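Local structure of EvdO2 (Micromonospora carbonacea, 4XAB) at residues 18-29 with 199-210; 154-164 with 191-200. The protein probably catalyses an oxidative cyclization in orthosomycin biosynthesis, as a metal-dependent oxygenase of the phytanoyl-CoA dioxygenase family with a double-stranded beta-helix fold. All coordinates share one frame; numbering follows the deposited sequence.

Interaction 1: 18-29 with 199-210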
loop_
_atom_site.group_PDB
_atom_site.type_symbol
_atom_site.label_atom_id
_atom_site.label_comp_id
_atom_site.label_asym_id
_atom_site.label_seq_id
_atom_site.Cartn_x
_atom_site.Cartn_y
_atom_site.Cartn_z
ATOM N N PHE A 18 -4.168 10.861 12.075
ATOM C CA PHE A 18 -3.158 10.573 11.055
ATOM C C PHE A 18 -1.814 11.227 11.399
ATOM O O PHE A 18 -0.767 10.588 11.291
ATOM C CB PHE A 18 -3.618 11.021 9.662
ATOM C CG PHE A 18 -2.559 10.855 8.597
ATOM C CD1 PHE A 18 -2.305 9.598 8.045
ATOM C CD2 PHE A 18 -1.808 11.940 8.167
ATOM C CE1 PHE A 18 -1.313 9.443 7.075
ATOM C CE2 PHE A 18 -0.819 11.791 7.204
ATOM C CZ PHE A 18 -0.577 10.536 6.658
ATOM N N ARG A 19 -1.832 12.489 11.826
ATOM C CA ARG A 19 -0.592 13.200 12.131
ATOM C C ARG A 19 0.096 12.626 13.354
ATOM O O ARG A 19 1.318 12.506 13.398
ATOM C CB ARG A 19 -0.854 14.691 12.371
ATOM C CG ARG A 19 -1.469 15.409 11.208
ATOM C CD ARG A 19 -0.689 15.187 9.947
ATOM N NE ARG A 19 -1.200 16.040 8.884
ATOM C CZ ARG A 19 -0.766 17.272 8.644
ATOM N NH1 ARG A 19 0.202 17.801 9.385
ATOM N NH2 ARG A 19 -1.299 17.970 7.654
ATOM N N SER A 20 -0.716 12.267 14.343
ATOM C CA SER A 20 -0.236 11.769 15.615
ATOM C C SER A 20 0.325 10.365 15.489
ATOM O O SER A 20 1.420 10.082 15.971
ATOM C CB SER A 20 -1.374 11.774 16.642
ATOM O OG SER A 20 -0.992 11.064 17.807
ATOM N N ARG A 21 -0.433 9.500 14.827
ATOM C CA ARG A 21 -0.117 8.080 14.793
ATOM C C ARG A 21 0.615 7.636 13.534
ATOM O O ARG A 21 1.290 6.617 13.549
ATOM C CB ARG A 21 -1.404 7.261 14.945
ATOM C CG ARG A 21 -2.247 7.656 16.142
ATOM C CD ARG A 21 -3.277 6.578 16.441
ATOM N NE ARG A 21 -2.727 5.576 17.347
ATOM C CZ ARG A 21 -3.288 4.396 17.592
ATOM N NH1 ARG A 21 -4.414 4.061 16.973
ATOM N NH2 ARG A 21 -2.717 3.550 18.444
ATOM N N GLY A 22 0.477 8.394 12.453
ATOM C CA GLY A 22 1.129 8.059 11.199
ATOM C C GLY A 22 0.300 7.210 10.253
ATOM O O GLY A 22 0.771 6.824 9.172
ATOM N N PHE A 23 -0.913 6.881 10.684
ATOM C CA PHE A 23 -1.858 6.146 9.857
ATOM C C PHE A 23 -3.281 6.516 10.236
ATOM O O PHE A 23 -3.535 7.078 11.306
ATOM C CB PHE A 23 -1.661 4.637 10.007
ATOM C CG PHE A 23 -2.019 4.129 11.363
ATOM C CD1 PHE A 23 -3.278 3.591 11.613
ATOM C CD2 PHE A 23 -1.102 4.194 12.397
ATOM C CE1 PHE A 23 -3.599 3.137 12.869
ATOM C CE2 PHE A 23 -1.414 3.748 13.652
ATOM C CZ PHE A 23 -2.668 3.218 13.896
ATOM N N ALA A 24 -4.217 6.169 9.364
ATOM C CA ALA A 24 -5.629 6.418 9.677
ATOM C C ALA A 24 -6.495 5.454 8.928
ATOM O O ALA A 24 -6.159 5.049 7.814
ATOM C CB ALA A 24 -6.008 7.835 9.331
ATOM N N ILE A 25 -7.612 5.096 9.546
ATOM C CA ILE A 25 -8.606 4.247 8.924
ATOM C C ILE A 25 -9.755 5.082 8.398
ATOM O O ILE A 25 -10.299 5.918 9.121
ATOM C CB ILE A 25 -9.172 3.217 9.917
ATOM C CG1 ILE A 25 -8.097 2.201 10.294
ATOM C CG2 ILE A 25 -10.399 2.530 9.316
ATOM C CD1 ILE A 25 -8.601 1.135 11.264
ATOM N N LEU A 26 -10.106 4.857 7.139
ATOM C CA LEU A 26 -11.276 5.484 6.539
ATOM C C LEU A 26 -12.270 4.384 6.202
ATOM O O LEU A 26 -12.028 3.604 5.286
ATOM C CB LEU A 26 -10.884 6.251 5.295
ATOM C CG LEU A 26 -9.681 7.180 5.421
ATOM C CD1 LEU A 26 -9.345 7.789 4.073
ATOM C CD2 LEU A 26 -9.981 8.247 6.446
ATOM N N PRO A 27 -13.390 4.322 6.933
ATOM C CA PRO A 27 -14.281 3.165 6.792
ATOM C C PRO A 27 -14.838 2.940 5.387
ATOM O O PRO A 27 -15.024 1.783 5.001
ATOM C CB PRO A 27 -15.416 3.484 7.771
ATOM C CG PRO A 27 -14.762 4.309 8.818
ATOM C CD PRO A 27 -13.785 5.185 8.065
ATOM N N GLN A 28 -15.101 4.002 4.635
ATOM C CA GLN A 28 -15.684 3.836 3.313
ATOM C C GLN A 28 -15.213 4.936 2.360
ATOM O O GLN A 28 -15.841 5.990 2.259
ATOM C CB GLN A 28 -17.215 3.834 3.399
ATOM C CG GLN A 28 -17.915 3.580 2.056
ATOM C CD GLN A 28 -18.676 2.262 2.004
ATOM O OE1 GLN A 28 -19.471 1.953 2.890
ATOM N NE2 GLN A 28 -18.427 1.470 0.953
ATOM N N VAL A 29 -14.108 4.706 1.666
ATOM C CA VAL A 29 -13.589 5.714 0.746
ATOM C C VAL A 29 -14.068 5.433 -0.688
ATOM O O VAL A 29 -14.041 6.314 -1.538
ATOM C CB VAL A 29 -12.043 5.787 0.797
ATOM C CG1 VAL A 29 -11.414 4.645 0.019
ATOM C CG2 VAL A 29 -11.545 7.129 0.249
ATOM N N CYS A 199 -5.330 -2.998 11.392
ATOM C CA CYS A 199 -6.363 -2.184 10.766
ATOM C C CYS A 199 -7.263 -2.985 9.834
ATOM O O CYS A 199 -7.171 -2.858 8.608
ATOM C CB CYS A 199 -5.716 -1.029 9.996
ATOM S SG CYS A 199 -4.994 0.181 11.111
ATOM N N PRO A 200 -8.156 -3.804 10.410
ATOM C CA PRO A 200 -9.113 -4.487 9.539
ATOM C C PRO A 200 -10.054 -3.490 8.862
ATOM O O PRO A 200 -10.271 -2.390 9.380
ATOM C CB PRO A 200 -9.863 -5.408 10.501
ATOM C CG PRO A 200 -8.896 -5.638 11.630
ATOM C CD PRO A 200 -8.248 -4.285 11.800
ATOM N N LEU A 201 -10.571 -3.878 7.700
ATOM C CA LEU A 201 -11.416 -3.023 6.875
ATOM C C LEU A 201 -12.535 -3.821 6.256
ATOM O O LEU A 201 -12.394 -5.018 6.012
ATOM C CB LEU A 201 -10.620 -2.373 5.750
ATOM C CG LEU A 201 -9.489 -1.439 6.178
ATOM C CD1 LEU A 201 -8.698 -1.039 4.956
ATOM C CD2 LEU A 201 -10.018 -0.192 6.910
ATOM N N ALA A 202 -13.637 -3.137 5.981
ATOM C CA ALA A 202 -14.696 -3.695 5.156
ATOM C C ALA A 202 -14.414 -3.285 3.710
ATOM O O ALA A 202 -13.593 -2.385 3.475
ATOM C CB ALA A 202 -16.050 -3.182 5.625
ATOM N N PRO A 203 -15.067 -3.939 2.733
ATOM C CA PRO A 203 -14.843 -3.564 1.333
ATOM C C PRO A 203 -15.112 -2.082 1.080
ATOM O O PRO A 203 -16.108 -1.539 1.555
ATOM C CB PRO A 203 -15.847 -4.433 0.570
ATOM C CG PRO A 203 -16.114 -5.580 1.464
ATOM C CD PRO A 203 -16.033 -5.049 2.855
ATOM N N GLY A 204 -14.195 -1.431 0.369
ATOM C CA GLY A 204 -14.314 -0.007 0.107
ATOM C C GLY A 204 -13.696 0.865 1.180
ATOM O O GLY A 204 -13.610 2.081 1.008
ATOM N N GLY A 205 -13.277 0.249 2.285
ATOM C CA GLY A 205 -12.540 0.950 3.325
ATOM C C GLY A 205 -11.104 1.159 2.887
ATOM O O GLY A 205 -10.652 0.541 1.932
ATOM N N ALA A 206 -10.395 2.040 3.579
ATOM C CA ALA A 206 -8.983 2.258 3.261
ATOM C C ALA A 206 -8.193 2.546 4.502
ATOM O O ALA A 206 -8.724 3.018 5.506
ATOM C CB ALA A 206 -8.799 3.410 2.265
ATOM N N VAL A 207 -6.894 2.272 4.421
ATOM C CA VAL A 207 -5.977 2.775 5.408
ATOM C C VAL A 207 -5.040 3.726 4.682
ATOM O O VAL A 207 -4.732 3.552 3.487
ATOM C CB VAL A 207 -5.184 1.654 6.122
ATOM C CG1 VAL A 207 -6.099 0.881 7.059
ATOM C CG2 VAL A 207 -4.561 0.725 5.115
ATOM N N VAL A 208 -4.662 4.760 5.404
ATOM C CA VAL A 208 -3.750 5.786 4.891
ATOM C C VAL A 208 -2.503 5.809 5.766
ATOM O O VAL A 208 -2.627 5.859 6.979
ATOM C CB VAL A 208 -4.424 7.166 4.917
ATOM C CG1 VAL A 208 -3.517 8.223 4.288
ATOM C CG2 VAL A 208 -5.791 7.102 4.208
ATOM N N HIS A 209 -1.300 5.778 5.187
ATOM C CA HIS A 209 -0.116 5.898 6.039
ATOM C C HIS A 209 0.997 6.704 5.409
ATOM O O HIS A 209 1.199 6.701 4.191
ATOM C CB HIS A 209 0.451 4.524 6.458
ATOM C CG HIS A 209 0.861 3.642 5.318
ATOM N ND1 HIS A 209 0.021 2.688 4.780
ATOM C CD2 HIS A 209 2.032 3.538 4.642
ATOM C CE1 HIS A 209 0.648 2.056 3.805
ATOM N NE2 HIS A 209 1.871 2.545 3.706
ATOM N N ASP A 210 1.718 7.374 6.291
ATOM C CA ASP A 210 2.888 8.177 5.930
ATOM C C ASP A 210 4.019 7.316 5.353
ATOM O O ASP A 210 4.131 6.134 5.663
ATOM C CB ASP A 210 3.375 8.938 7.165
ATOM C CG ASP A 210 4.487 9.925 6.849
ATOM O OD1 ASP A 210 5.685 9.586 7.005
ATOM O OD2 ASP A 210 4.156 11.044 6.433
HETATM O O HOH W 1 -13.996 -0.355 6.648
#

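Interaction 2: 154-164 with 191-200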
loop_
_atom_site.group_PDB
_atom_site.type_symbol
_atom_site.label_atom_id
_atom_site.label_comp_id
_atom_site.label_asym_id
_atom_site.label_seq_id
_atom_site.Cartn_x
_atom_site.Cartn_y
_atom_site.Cartn_z
ATOM N N THR A 154 -9.026 -8.697 7.037
ATOM C CA THR A 154 -8.919 -9.066 8.444
ATOM C C THR A 154 -7.486 -9.419 8.787
ATOM O O THR A 154 -6.628 -9.510 7.902
ATOM C CB THR A 154 -9.794 -10.274 8.782
ATOM O OG1 THR A 154 -9.283 -11.410 8.072
ATOM C CG2 THR A 154 -11.223 -10.029 8.362
ATOM N N VAL A 155 -7.223 -9.671 10.062
ATOM C CA VAL A 155 -5.874 -10.062 10.427
ATOM C C VAL A 155 -5.525 -11.367 9.718
ATOM O O VAL A 155 -4.419 -11.516 9.204
ATOM C CB VAL A 155 -5.696 -10.196 11.945
ATOM C CG1 VAL A 155 -4.379 -10.870 12.254
ATOM C CG2 VAL A 155 -5.734 -8.801 12.590
ATOM N N GLU A 156 -6.491 -12.276 9.624
ATOM C CA GLU A 156 -6.232 -13.572 9.009
ATOM C C GLU A 156 -6.174 -13.532 7.488
ATOM O O GLU A 156 -5.700 -14.475 6.866
ATOM C CB GLU A 156 -7.290 -14.581 9.444
ATOM C CG GLU A 156 -7.212 -14.945 10.904
ATOM C CD GLU A 156 -8.150 -16.074 11.262
ATOM O OE1 GLU A 156 -8.107 -16.531 12.425
ATOM O OE2 GLU A 156 -8.929 -16.500 10.380
ATOM N N SER A 157 -6.651 -12.455 6.874
ATOM C CA SER A 157 -6.632 -12.376 5.416
ATOM C C SER A 157 -5.474 -11.509 4.929
ATOM O O SER A 157 -5.259 -11.362 3.728
ATOM C CB SER A 157 -7.967 -11.838 4.888
ATOM O OG SER A 157 -8.032 -10.432 5.054
ATOM N N GLY A 158 -4.735 -10.935 5.871
ATOM C CA GLY A 158 -3.573 -10.127 5.541
ATOM C C GLY A 158 -3.768 -8.620 5.543
ATOM O O GLY A 158 -3.193 -7.917 4.715
ATOM N N CYS A 159 -4.568 -8.104 6.476
ATOM C CA CYS A 159 -4.704 -6.656 6.606
ATOM C C CYS A 159 -3.385 -6.063 7.100
ATOM O O CYS A 159 -2.486 -6.789 7.515
ATOM C CB CYS A 159 -5.851 -6.293 7.556
ATOM S SG CYS A 159 -5.501 -6.575 9.291
ATOM N N LEU A 160 -3.263 -4.741 7.031
ATOM C CA LEU A 160 -2.054 -4.052 7.468
ATOM C C LEU A 160 -2.038 -3.858 8.976
ATOM O O LEU A 160 -3.080 -3.705 9.611
ATOM C CB LEU A 160 -1.932 -2.683 6.780
ATOM C CG LEU A 160 -1.813 -2.768 5.253
ATOM C CD1 LEU A 160 -1.543 -1.412 4.622
ATOM C CD2 LEU A 160 -0.734 -3.748 4.876
ATOM N N HIS A 161 -0.830 -3.853 9.519
ATOM C CA HIS A 161 -0.556 -3.530 10.905
ATOM C C HIS A 161 0.443 -2.388 10.899
ATOM O O HIS A 161 1.342 -2.372 10.061
ATOM C CB HIS A 161 0.056 -4.714 11.659
ATOM C CG HIS A 161 -0.751 -5.976 11.595
ATOM N ND1 HIS A 161 -1.107 -6.684 12.723
ATOM C CD2 HIS A 161 -1.203 -6.697 10.541
ATOM C CE1 HIS A 161 -1.775 -7.769 12.369
ATOM N NE2 HIS A 161 -1.851 -7.799 11.049
ATOM N N TYR A 162 0.323 -1.476 11.851
ATOM C CA TYR A 162 1.232 -0.331 11.938
ATOM C C TYR A 162 1.942 -0.198 13.273
ATOM O O TYR A 162 1.459 -0.680 14.292
ATOM C CB TYR A 162 0.462 0.967 11.697
ATOM C CG TYR A 162 -0.133 1.080 10.333
ATOM C CD1 TYR A 162 -1.496 0.912 10.138
ATOM C CD2 TYR A 162 0.654 1.375 9.242
ATOM C CE1 TYR A 162 -2.050 1.045 8.893
ATOM C CE2 TYR A 162 0.120 1.489 7.998
ATOM C CZ TYR A 162 -1.240 1.320 7.819
ATOM O OH TYR A 162 -1.782 1.453 6.561
ATOM N N LEU A 163 3.084 0.493 13.264
ATOM C CA LEU A 163 3.713 0.937 14.505
ATOM C C LEU A 163 3.345 2.392 14.749
ATOM O O LEU A 163 3.915 3.280 14.119
ATOM C CB LEU A 163 5.241 0.796 14.443
ATOM C CG LEU A 163 5.900 1.187 15.767
ATOM C CD1 LEU A 163 5.667 0.100 16.792
ATOM C CD2 LEU A 163 7.396 1.465 15.599
ATOM N N PRO A 164 2.379 2.646 15.651
ATOM C CA PRO A 164 1.922 4.022 15.877
ATOM C C PRO A 164 3.060 4.944 16.280
ATOM O O PRO A 164 3.842 4.599 17.171
ATOM C CB PRO A 164 0.914 3.882 17.024
ATOM C CG PRO A 164 0.452 2.451 16.961
ATOM C CD PRO A 164 1.668 1.677 16.512
ATOM N N VAL A 191 11.170 -3.570 14.702
ATOM C CA VAL A 191 9.838 -3.206 15.169
ATOM C C VAL A 191 9.386 -4.228 16.209
ATOM O O VAL A 191 9.526 -5.430 16.000
ATOM C CB VAL A 191 8.797 -3.151 14.014
ATOM C CG1 VAL A 191 7.397 -2.856 14.563
ATOM C CG2 VAL A 191 9.191 -2.105 12.983
ATOM N N ASP A 192 8.860 -3.749 17.327
ATOM C CA ASP A 192 8.330 -4.631 18.361
ATOM C C ASP A 192 6.869 -4.951 18.042
ATOM O O ASP A 192 6.017 -4.075 18.132
ATOM C CB ASP A 192 8.461 -3.966 19.732
ATOM C CG ASP A 192 8.048 -4.873 20.876
ATOM O OD1 ASP A 192 7.568 -6.003 20.631
ATOM O OD2 ASP A 192 8.200 -4.439 22.034
ATOM N N PRO A 193 6.584 -6.208 17.668
ATOM C CA PRO A 193 5.241 -6.611 17.237
ATOM C C PRO A 193 4.170 -6.385 18.302
ATOM O O PRO A 193 3.014 -6.214 17.941
ATOM C CB PRO A 193 5.398 -8.110 16.942
ATOM C CG PRO A 193 6.859 -8.316 16.746
ATOM C CD PRO A 193 7.521 -7.341 17.663
ATOM N N THR A 194 4.537 -6.373 19.582
ATOM C CA THR A 194 3.544 -6.140 20.628
ATOM C C THR A 194 3.098 -4.682 20.658
ATOM O O THR A 194 2.119 -4.349 21.316
ATOM C CB THR A 194 4.069 -6.518 22.025
ATOM O OG1 THR A 194 4.824 -5.427 22.573
ATOM C CG2 THR A 194 4.938 -7.743 21.935
ATOM N N SER A 195 3.826 -3.820 19.952
ATOM C CA SER A 195 3.454 -2.410 19.847
ATOM C C SER A 195 2.568 -2.154 18.627
ATOM O O SER A 195 2.035 -1.063 18.456
ATOM C CB SER A 195 4.701 -1.536 19.775
ATOM O OG SER A 195 5.578 -1.817 20.849
ATOM N N ALA A 196 2.391 -3.175 17.800
ATOM C CA ALA A 196 1.642 -3.020 16.555
ATOM C C ALA A 196 0.140 -2.885 16.774
ATOM O O ALA A 196 -0.434 -3.406 17.744
ATOM C CB ALA A 196 1.916 -4.199 15.618
ATOM N N VAL A 197 -0.497 -2.195 15.840
ATOM C CA VAL A 197 -1.941 -2.045 15.830
ATOM C C VAL A 197 -2.480 -2.497 14.474
ATOM O O VAL A 197 -1.986 -2.060 13.445
ATOM C CB VAL A 197 -2.341 -0.576 16.125
ATOM C CG1 VAL A 197 -3.823 -0.399 15.943
ATOM C CG2 VAL A 197 -1.925 -0.195 17.549
ATOM N N ALA A 198 -3.483 -3.379 14.466
ATOM C CA ALA A 198 -4.008 -3.895 13.201
ATOM C C ALA A 198 -5.167 -3.054 12.712
ATOM O O ALA A 198 -5.910 -2.504 13.518
ATOM C CB ALA A 198 -4.453 -5.365 13.346
ATOM N N CYS A 199 -5.330 -2.998 11.392
ATOM C CA CYS A 199 -6.363 -2.184 10.766
ATOM C C CYS A 199 -7.263 -2.985 9.834
ATOM O O CYS A 199 -7.171 -2.858 8.608
ATOM C CB CYS A 199 -5.716 -1.029 9.996
ATOM S SG CYS A 199 -4.994 0.181 11.111
ATOM N N PRO A 200 -8.156 -3.804 10.410
ATOM C CA PRO A 200 -9.113 -4.487 9.539
ATOM C C PRO A 200 -10.054 -3.490 8.862
ATOM O O PRO A 200 -10.271 -2.390 9.380
ATOM C CB PRO A 200 -9.863 -5.408 10.501
ATOM C CG PRO A 200 -8.896 -5.638 11.630
ATOM C CD PRO A 200 -8.248 -4.285 11.800
HETATM O O HOH W 2 -5.532 -3.032 6.387
#

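Interaction 1: 18-29 with 199-210
Ala24 and Val208 exchange two backbone bonds, Leu26 and Ala206 two more, and Asp210 N extends the series to Gly22 O. These bonds join strand 23-26 antiparallel to strand 206-210 along one edge of a sheet in the double-stranded beta-helix, their short axes 4.6 Å apart at 163°. The face carrying Ala24, Leu26, Ala206 and Val208 is closely packed and buried, and Val208 gives up more area to the other segment (83 Å²) than any other residue here. It splits its methyls between two neighbours: CG1, anti to its own backbone N (chi1 -176°), lies 3.8 Å from Phe18 CE1, while CG2 sits 3.6 Å from Leu26 CD1. Phe18 and Val208 cross at about a right angle, and helix 89-102 covers this face through Phe101 and Ile97. The face of Phe23, Ile25 and Val207 is partly exposed at Ile25, whose branches divide the work: CD1 reaches Cys199 SG at 3.7 Å, and CG2 meets Leu201 CD2 at 3.7 Å as the two side chains pass in opposite directions. An alanine at Ile25 is likely to leave Cys199 and Leu201 without these apolar partners, opening a gap beside the sulfur. Cys199 SG also approaches the Phe23 ring obliquely, 4.6 Å from its centroid. Toward the far end the pairing gives way to a type II turn, Ala202 to Gly205, at the more solvent-facing side with exposed Pro27 and Ala202. Here a water bridges the segments, donating to Pro27 O and accepting from Ala202 N. Beyond it, Val29 N donates to Gly204 O at 2.8 Å, the N-H bent to 139°.

Interaction 2: 154-164 with 191-200
With chi1 at -55°, His161 sets CG beside its backbone N and anti to the carbonyl carbon, which lays its ring against Ala198. Ala198 CB stands over one face of that ring, 3.9 Å from the centroid and 24° off the normal: a CH-pi contact. Tyr162 takes nearly the same first torsion but projects from the other face of the strand pair. Its ring edge meets Cys199 SG in plane, with CD1 at 3.7 Å from the sulfur. Between the two rings runs a short antiparallel pairing: Tyr162 and Val197 exchange both backbone bonds, and Cys199 N continues it to Leu160 O at 3.0 Å. A water prolongs the pairing past that point, accepting from Leu160 N and donating to Cys199 O. At the other end Leu163 CD1 presses on Ser195 CB at 3.5 Å, while Pro164 CG reaches Val197 CG2 at 3.6 Å. An Asx turn, in which Asp192 OD1 accepts from Thr194 N, lies at the start of the 3-10 segment 193-195, before strand 197-198. Strand 215-217 flanks strand 160-162 on the side away from 197-198, and His161 meets Tyr216 edge-to-face. The three make a small antiparallel sheet, consistent with the minor sheet of the double-stranded beta-helix of cupin-clan oxygenases.

Cys199 and Pro200 belong to both interactions, and the chain passes through them from strand 197-198 to strand 206-210. The two contacts, with centres about 12 Å apart, touch chiefly through Tyr162 of interaction 2. Its OH lies 2.8 Å from His209 ND1, a probable hydrogen bond, and its CD1 lies 3.5 Å from Phe23 CG where the two rings stack. The side chain of His209 is about 4 Å from the bound nickel. His209 is not among the ligands His129, Asp131 and His215, but bonds through NE2 to Asp131 OD2, so Tyr162 probably helps position it from further out. The side chain of Leu160, about 7 Å from the nickel, brings interaction 2 to the same site.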